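Local coordinates for protein anaphase-promoting complex subunit cut9 (Schizosaccharomyces pombe, PDB 2XPI) that is a TPR-repeat subunit of the anaphase-promoting complex, a ubiquitin ligase that controls progression through mitosis and G1, and forms homodimers and binds hcn1, at residues A134-L139 with A157-K162; T329-I334 with L339-L344; D424-A429 with G448-Q453. All blocks are in the same frame, centred on the assembly; numbering follows the deposited sequence.

How the interactions relate
From the N terminus the three contacts come in series along the chain, each closing its own short loop before the next opens, so none nests in or crosses another. Interaction 1 joins TPR 2 to TPR 3, closing a loop that is mostly helical, within the repeats 1-7 that mediate homodimerization. Interaction 2 closes the tightest loop, four residues, where TPR 7 hands over to TPR 8. Interaction 3 brings TPR 10 against TPR 11 within the repeats that bind hcn1. All three are steps between consecutive repeats, spread along the solenoid: centres lie about 37 Å apart from interaction 1 to 2 and about 31 Å from 2 to 3.

Interaction 1 of 3, residues A134-L139 with A157-K162; sequences ARAKCL and AFCLVK
Ala-136 is the first residue of 134-139 to meet 157-162: its CB sits 3.6 Å from SG of Cys-159. That sulfur is swung beside its own backbone N (chi1 -71°), which carries it across to the methyl and to within 4.1 Å, from SG, of the backbone N of the next residue, Lys-137. Next comes Lys-137 itself, half of the closest CA pair, with its CA 5.9 Å from CA of Cys-159. Its CB faces CB of Cys-159 at 4.1 Å, and the aliphatic chain then runs over Leu-160, CD lying 3.7 Å from CD1 of that leucine. Bends at chi2, chi3 and chi4 turn the ammonium end away from the other helix, so only methylene groups of the lysine do the packing. A small alanine and cysteine at the meeting point go with an axis separation of 8.8 Å, at 145° between the helix directions.

These two helices belong to successive repeats: helix 133-142 is the second of TPR 2 and helix 150-162 the first of TPR 3. Helix 117-129 backs the pair, Tyr-127 touching Ala-136 and Cys-128 touching Cys-159, while Leu-160 also packs on Ala-169 of helix 166-173. Tyr-337 of the second subunit packs on Ala-134 and Cys-138.

Interaction 2 of 3, residues T329-I334 with L339-L344; sequences TKILEI and LDVYPL
This is a buried, purely apolar contact at the junction of two TPR repeats, where Ile-331 and Leu-332 near the end of helix 321-334 meet Val-341 and Tyr-342 at the entry to the next repeat. Val-341 is the centre of it, one methyl for each partner. Its CG1 goes to Leu-332, 3.4 Å from CD2 and 3.5 Å from CD1, so the two methyls of the leucine straddle that single carbon. Its CG2 turns to Ile-331, whose CG2 lies 4.1 Å away, and the two branched side chains slide past one another in opposite directions. The valine torsion sets this division: with CG1 between the backbone N and the carbonyl carbon (chi1 81°), that methyl is turned to Leu-332, and CG2, anti to N, is left facing Ile-331.

Leu-332 also reaches the phenol of Tyr-342. The two side chains lie nearly perpendicular, with CD2 of the leucine 4.0 Å from CE1 of the ring and its CG 4.0 Å from the OH. CG1 of Val-341 lies over one face of the same ring, toward its rim, so valine, leucine and tyrosine form one small cluster.

The turn that brings these groups back is a type I beta turn from Leu-339 to Tyr-342, with Tyr-342 N bonded to Leu-339 O at 3.2 Å. Just beyond it, Pro-343 and Leu-344 pack on a chain of another protein, Leu-344 on a modified side chain, consistent with TPR 8 binding hcn1 and its buried acetyl-methionine. Around the cluster, Ile-331 rests on Leu-308 of helix 305-317, Leu-332 on His-345 of helix 342-352, and Tyr-342 on Ile-361 and Leu-365 of helix 355-368 and on Val-374 of helix 373-385.

Interaction 3 of 3, residues D424-A429 with G448-Q453; sequences DQAISA and GMQHMQ
Ile-427 lays its CD1 methyl over one face of the His-451 imidazole, 4.0 Å from the ring centroid and 20° off the ring normal, a CH-pi contact. The methyl sits somewhat toward the rim, with CD1 closest to CE1 of His-451 at 3.8 Å, and the two side chains meet at about a right angle. Both first torsions bring the groups together: CG1 of the isoleucine lies anti to its carbonyl carbon (chi1 -71°), and the histidine ring takes the same position on its own residue. The imidazole also meets the ring of Tyr-463, the two planes nearly parallel, and its ND1 makes a weak hydrogen bond with Asn-456 ND2.

The setting is the antiparallel step between repeats of a TPR solenoid: helix 423-435 is the second of TPR 10, helix 442-454 the first of TPR 11, and the short segments run at 162° with axes 10.0 Å apart at closest approach. The closest CA pair belongs to Ile-427 and Gln-450, with CA of Ile-427 7.0 Å from CA of Gln-450.

Further back along the isoleucine, CG1 meets the methylene groups of Gln-450, 3.9 Å from CG, the two chains passing at a slant. With CG of Gln-450 anti to the backbone N, that carbon is set against Ala-426 as well, whose CB is 4.0 Å from it; beyond CG the chain bends at chi2. The methylenes of the glutamine thus pack against the alanine and the isoleucine. Helix 407-420 packs behind, Phe-417 against Ala-426 and Ala-418 against Gln-450, while Leu-459 and Ala-460 of helix 457-470 touch His-451.

Interaction 1 of 3, residues A134-L139 with A157-K162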
# COMPACT_ATOMS: atom_id res chain seq x y z
N ALA A 134 6.29 7.62 8.88
CA ALA A 134 6.65 8.24 10.15
C ALA A 134 8.00 7.67 10.63
O ALA A 134 8.88 8.41 11.06
CB ALA A 134 5.58 8.00 11.20
N ARG A 135 8.15 6.35 10.54
CA ARG A 135 9.37 5.72 11.04
C ARG A 135 10.65 6.16 10.32
O ARG A 135 11.64 6.50 10.97
CB ARG A 135 9.27 4.20 11.05
CG ARG A 135 10.43 3.59 11.77
CD ARG A 135 10.32 2.09 11.83
NE ARG A 135 10.98 1.57 13.01
CZ ARG A 135 11.31 0.29 13.14
NH1 ARG A 135 11.05 -0.54 12.15
NH2 ARG A 135 11.90 -0.15 14.25
N ALA A 136 10.65 6.13 8.99
CA ALA A 136 11.76 6.69 8.21
C ALA A 136 11.97 8.16 8.57
O ALA A 136 13.10 8.60 8.79
CB ALA A 136 11.51 6.55 6.71
N LYS A 137 10.89 8.93 8.61
CA LYS A 137 11.02 10.34 8.91
C LYS A 137 11.79 10.47 10.21
O LYS A 137 12.79 11.19 10.27
CB LYS A 137 9.66 11.05 9.01
CG LYS A 137 9.75 12.54 9.29
CD LYS A 137 8.77 12.99 10.41
CE LYS A 137 9.33 12.79 11.83
NZ LYS A 137 8.85 11.57 12.59
N CYS A 138 11.34 9.76 11.25
CA CYS A 138 11.99 9.91 12.54
C CYS A 138 13.47 9.54 12.42
O CYS A 138 14.34 10.27 12.87
CB CYS A 138 11.27 9.12 13.64
SG CYS A 138 11.73 9.60 15.42
N LEU A 139 13.77 8.42 11.78
CA LEU A 139 15.14 7.97 11.72
C LEU A 139 16.05 9.04 11.08
O LEU A 139 17.16 9.30 11.55
CB LEU A 139 15.20 6.66 10.95
CG LEU A 139 16.59 6.10 10.68
CD1 LEU A 139 17.13 5.44 11.94
CD2 LEU A 139 16.54 5.11 9.53
N ALA A 157 11.96 14.64 3.33
CA ALA A 157 10.94 15.46 2.71
C ALA A 157 9.88 14.59 2.04
O ALA A 157 8.68 14.83 2.16
CB ALA A 157 11.56 16.41 1.67
N PHE A 158 10.35 13.57 1.33
CA PHE A 158 9.46 12.65 0.64
C PHE A 158 8.49 11.99 1.62
O PHE A 158 7.32 11.80 1.28
CB PHE A 158 10.29 11.60 -0.07
CG PHE A 158 9.48 10.58 -0.79
CD1 PHE A 158 8.89 9.53 -0.11
CD2 PHE A 158 9.36 10.64 -2.18
CE1 PHE A 158 8.15 8.57 -0.78
CE2 PHE A 158 8.63 9.69 -2.86
CZ PHE A 158 8.02 8.66 -2.17
N CYS A 159 8.95 11.65 2.82
CA CYS A 159 8.10 11.01 3.83
C CYS A 159 7.12 12.01 4.39
O CYS A 159 5.98 11.67 4.70
CB CYS A 159 8.94 10.48 4.99
SG CYS A 159 9.94 9.03 4.59
N LEU A 160 7.58 13.24 4.54
CA LEU A 160 6.77 14.31 5.07
C LEU A 160 5.59 14.52 4.13
O LEU A 160 4.45 14.61 4.57
CB LEU A 160 7.62 15.56 5.24
CG LEU A 160 7.73 16.12 6.67
CD1 LEU A 160 7.34 15.08 7.73
CD2 LEU A 160 9.13 16.69 6.95
N VAL A 161 5.87 14.56 2.83
CA VAL A 161 4.82 14.64 1.82
C VAL A 161 3.85 13.45 1.89
O VAL A 161 2.64 13.64 1.77
CB VAL A 161 5.41 14.80 0.39
CG1 VAL A 161 4.40 14.37 -0.68
CG2 VAL A 161 5.87 16.24 0.16
N LYS A 162 4.39 12.25 2.07
CA LYS A 162 3.55 11.05 2.25
C LYS A 162 2.68 11.16 3.50
O LYS A 162 1.66 10.47 3.64
CB LYS A 162 4.42 9.80 2.37
CG LYS A 162 5.01 9.33 1.07
CD LYS A 162 3.90 8.89 0.17
CE LYS A 162 4.43 8.42 -1.16
NZ LYS A 162 3.30 8.11 -2.09

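Interaction 2 of 3, residues T329-I334 with L339-L344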
# COMPACT_ATOMS: atom_id res chain seq x y z
N THR A 329 -6.05 -0.40 -31.37
CA THR A 329 -6.37 -1.79 -31.10
C THR A 329 -5.09 -2.65 -31.02
O THR A 329 -5.00 -3.56 -30.20
CB THR A 329 -7.29 -2.35 -32.21
OG1 THR A 329 -8.55 -1.66 -32.19
CG2 THR A 329 -7.50 -3.84 -32.03
N LYS A 330 -4.10 -2.35 -31.87
CA LYS A 330 -2.82 -3.05 -31.83
C LYS A 330 -2.08 -2.82 -30.52
O LYS A 330 -1.43 -3.72 -29.99
CB LYS A 330 -1.92 -2.65 -33.00
N ILE A 331 -2.15 -1.59 -30.00
CA ILE A 331 -1.55 -1.25 -28.72
C ILE A 331 -2.22 -2.06 -27.61
O ILE A 331 -1.57 -2.53 -26.68
CB ILE A 331 -1.66 0.26 -28.40
CG1 ILE A 331 -0.92 1.11 -29.44
CG2 ILE A 331 -1.12 0.58 -27.01
CD1 ILE A 331 -0.80 2.57 -29.04
N LEU A 332 -3.53 -2.24 -27.73
CA LEU A 332 -4.29 -2.96 -26.73
C LEU A 332 -4.07 -4.47 -26.72
O LEU A 332 -4.37 -5.13 -25.73
CB LEU A 332 -5.78 -2.65 -26.88
CG LEU A 332 -6.33 -1.86 -25.69
CD1 LEU A 332 -5.19 -1.44 -24.73
CD2 LEU A 332 -7.08 -0.66 -26.21
N GLU A 333 -3.56 -5.03 -27.81
CA GLU A 333 -3.20 -6.45 -27.79
C GLU A 333 -1.78 -6.69 -27.27
O GLU A 333 -1.58 -7.54 -26.41
CB GLU A 333 -3.40 -7.10 -29.16
CG GLU A 333 -3.31 -6.14 -30.31
CD GLU A 333 -3.54 -6.82 -31.64
OE1 GLU A 333 -4.69 -6.73 -32.15
OE2 GLU A 333 -2.58 -7.43 -32.18
N ILE A 334 -0.81 -5.93 -27.76
CA ILE A 334 0.56 -6.10 -27.29
C ILE A 334 0.84 -5.50 -25.90
O ILE A 334 1.84 -5.86 -25.27
CB ILE A 334 1.64 -5.64 -28.33
CG1 ILE A 334 2.03 -4.17 -28.12
CG2 ILE A 334 1.17 -5.90 -29.76
CD1 ILE A 334 2.74 -3.58 -29.32
N LEU A 339 -3.25 2.06 -20.27
CA LEU A 339 -4.49 2.75 -19.97
C LEU A 339 -4.62 4.09 -20.69
O LEU A 339 -5.74 4.58 -20.91
CB LEU A 339 -4.64 2.93 -18.46
CG LEU A 339 -5.72 2.05 -17.83
CD1 LEU A 339 -5.89 0.78 -18.65
CD2 LEU A 339 -5.40 1.74 -16.38
N ASP A 340 -3.49 4.68 -21.06
CA ASP A 340 -3.47 5.95 -21.75
C ASP A 340 -4.10 5.84 -23.13
O ASP A 340 -4.44 6.84 -23.75
CB ASP A 340 -2.04 6.43 -21.94
CG ASP A 340 -1.32 6.69 -20.63
OD1 ASP A 340 -0.08 6.52 -20.63
OD2 ASP A 340 -1.98 7.07 -19.62
N VAL A 341 -4.24 4.62 -23.62
CA VAL A 341 -4.73 4.44 -24.96
C VAL A 341 -6.24 4.63 -25.01
O VAL A 341 -6.81 4.87 -26.08
CB VAL A 341 -4.36 3.06 -25.51
CG1 VAL A 341 -5.33 2.02 -25.00
CG2 VAL A 341 -4.41 3.09 -27.01
N TYR A 342 -6.89 4.54 -23.86
CA TYR A 342 -8.36 4.48 -23.85
C TYR A 342 -9.15 5.71 -24.35
O TYR A 342 -10.10 5.55 -25.11
CB TYR A 342 -8.90 3.93 -22.53
CG TYR A 342 -8.83 2.43 -22.48
CD1 TYR A 342 -9.65 1.67 -23.27
CD2 TYR A 342 -7.92 1.77 -21.66
CE1 TYR A 342 -9.59 0.30 -23.25
CE2 TYR A 342 -7.85 0.39 -21.64
CZ TYR A 342 -8.69 -0.33 -22.43
OH TYR A 342 -8.67 -1.71 -22.44
N PRO A 343 -8.79 6.92 -23.92
CA PRO A 343 -9.58 8.04 -24.45
C PRO A 343 -9.69 8.09 -25.99
O PRO A 343 -10.80 8.28 -26.53
CB PRO A 343 -8.83 9.26 -23.94
CG PRO A 343 -8.25 8.77 -22.61
CD PRO A 343 -7.87 7.33 -22.84
N LEU A 344 -8.57 7.90 -26.67
CA LEU A 344 -8.53 7.88 -28.13
C LEU A 344 -9.34 6.70 -28.68
O LEU A 344 -10.07 6.81 -29.68
CB LEU A 344 -7.09 7.76 -28.61
CG LEU A 344 -6.41 8.92 -29.33
CD1 LEU A 344 -7.43 9.96 -29.84
CD2 LEU A 344 -5.39 9.57 -28.41

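Interaction 3 of 3, residues D424-A429 with G448-Q453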
# COMPACT_ATOMS: atom_id res chain seq x y z
N ASP A 424 -26.33 26.32 -19.97
CA ASP A 424 -25.40 26.94 -19.01
C ASP A 424 -24.41 25.96 -18.39
O ASP A 424 -23.21 26.27 -18.23
CB ASP A 424 -26.17 27.66 -17.92
CG ASP A 424 -26.74 28.97 -18.40
OD1 ASP A 424 -27.68 29.50 -17.76
OD2 ASP A 424 -26.23 29.46 -19.44
N GLN A 425 -24.91 24.79 -18.03
CA GLN A 425 -24.07 23.77 -17.46
C GLN A 425 -23.15 23.21 -18.52
O GLN A 425 -22.02 22.85 -18.21
CB GLN A 425 -24.91 22.70 -16.81
CG GLN A 425 -25.88 23.30 -15.84
CD GLN A 425 -26.25 22.37 -14.73
OE1 GLN A 425 -25.38 21.88 -14.01
NE2 GLN A 425 -27.55 22.13 -14.56
N ALA A 426 -23.63 23.14 -19.76
CA ALA A 426 -22.78 22.65 -20.84
C ALA A 426 -21.61 23.59 -21.00
O ALA A 426 -20.45 23.15 -21.08
CB ALA A 426 -23.54 22.55 -22.12
N ILE A 427 -21.91 24.89 -21.04
CA ILE A 427 -20.88 25.93 -21.07
C ILE A 427 -19.89 25.95 -19.87
O ILE A 427 -18.71 26.20 -20.07
CB ILE A 427 -21.52 27.33 -21.32
CG1 ILE A 427 -22.01 27.39 -22.77
CG2 ILE A 427 -20.54 28.48 -21.00
CD1 ILE A 427 -23.26 28.23 -22.98
N SER A 428 -20.35 25.69 -18.65
CA SER A 428 -19.42 25.47 -17.53
C SER A 428 -18.45 24.34 -17.84
O SER A 428 -17.24 24.53 -17.81
CB SER A 428 -20.15 25.11 -16.25
OG SER A 428 -20.92 26.19 -15.78
N ALA A 429 -18.99 23.17 -18.14
CA ALA A 429 -18.17 22.01 -18.42
C ALA A 429 -17.21 22.26 -19.58
O ALA A 429 -16.05 21.90 -19.48
CB ALA A 429 -19.03 20.76 -18.65
N GLY A 448 -18.68 27.50 -29.17
CA GLY A 448 -19.35 28.20 -30.25
C GLY A 448 -20.73 27.62 -30.55
O GLY A 448 -21.71 28.36 -30.65
N MET A 449 -20.80 26.30 -30.68
CA MET A 449 -22.04 25.60 -31.01
C MET A 449 -23.09 25.76 -29.94
O MET A 449 -24.30 25.84 -30.23
CB MET A 449 -21.76 24.12 -31.20
CG MET A 449 -20.84 23.83 -32.39
SD MET A 449 -20.38 22.09 -32.41
CE MET A 449 -22.05 21.41 -32.45
N GLN A 450 -22.64 25.80 -28.70
CA GLN A 450 -23.55 25.92 -27.58
C GLN A 450 -24.06 27.36 -27.49
O GLN A 450 -25.22 27.59 -27.13
CB GLN A 450 -22.84 25.50 -26.29
CG GLN A 450 -23.77 24.98 -25.24
CD GLN A 450 -24.56 23.80 -25.73
OE1 GLN A 450 -25.75 23.68 -25.46
NE2 GLN A 450 -23.91 22.94 -26.49
N HIS A 451 -23.21 28.34 -27.82
CA HIS A 451 -23.64 29.74 -27.83
C HIS A 451 -24.55 30.08 -29.02
O HIS A 451 -25.37 30.98 -28.94
CB HIS A 451 -22.45 30.69 -27.75
CG HIS A 451 -21.95 30.89 -26.35
ND1 HIS A 451 -22.68 31.54 -25.37
CD2 HIS A 451 -20.78 30.52 -25.75
CE1 HIS A 451 -21.99 31.55 -24.24
NE2 HIS A 451 -20.84 30.94 -24.45
N MET A 452 -24.41 29.34 -30.11
CA MET A 452 -25.40 29.41 -31.18
C MET A 452 -26.80 29.07 -30.67
O MET A 452 -27.75 29.78 -30.96
CB MET A 452 -25.02 28.49 -32.33
CG MET A 452 -24.07 29.14 -33.27
SD MET A 452 -23.93 28.26 -34.81
CE MET A 452 -22.55 27.19 -34.45
N GLN A 453 -26.90 27.98 -29.91
CA GLN A 453 -28.16 27.56 -29.30
C GLN A 453 -28.81 28.68 -28.51
O GLN A 453 -30.02 28.87 -28.58
CB GLN A 453 -27.92 26.40 -28.35
CG GLN A 453 -27.20 25.26 -28.99
CD GLN A 453 -28.04 24.63 -30.07
OE1 GLN A 453 -29.11 24.09 -29.79
NE2 GLN A 453 -27.56 24.71 -31.31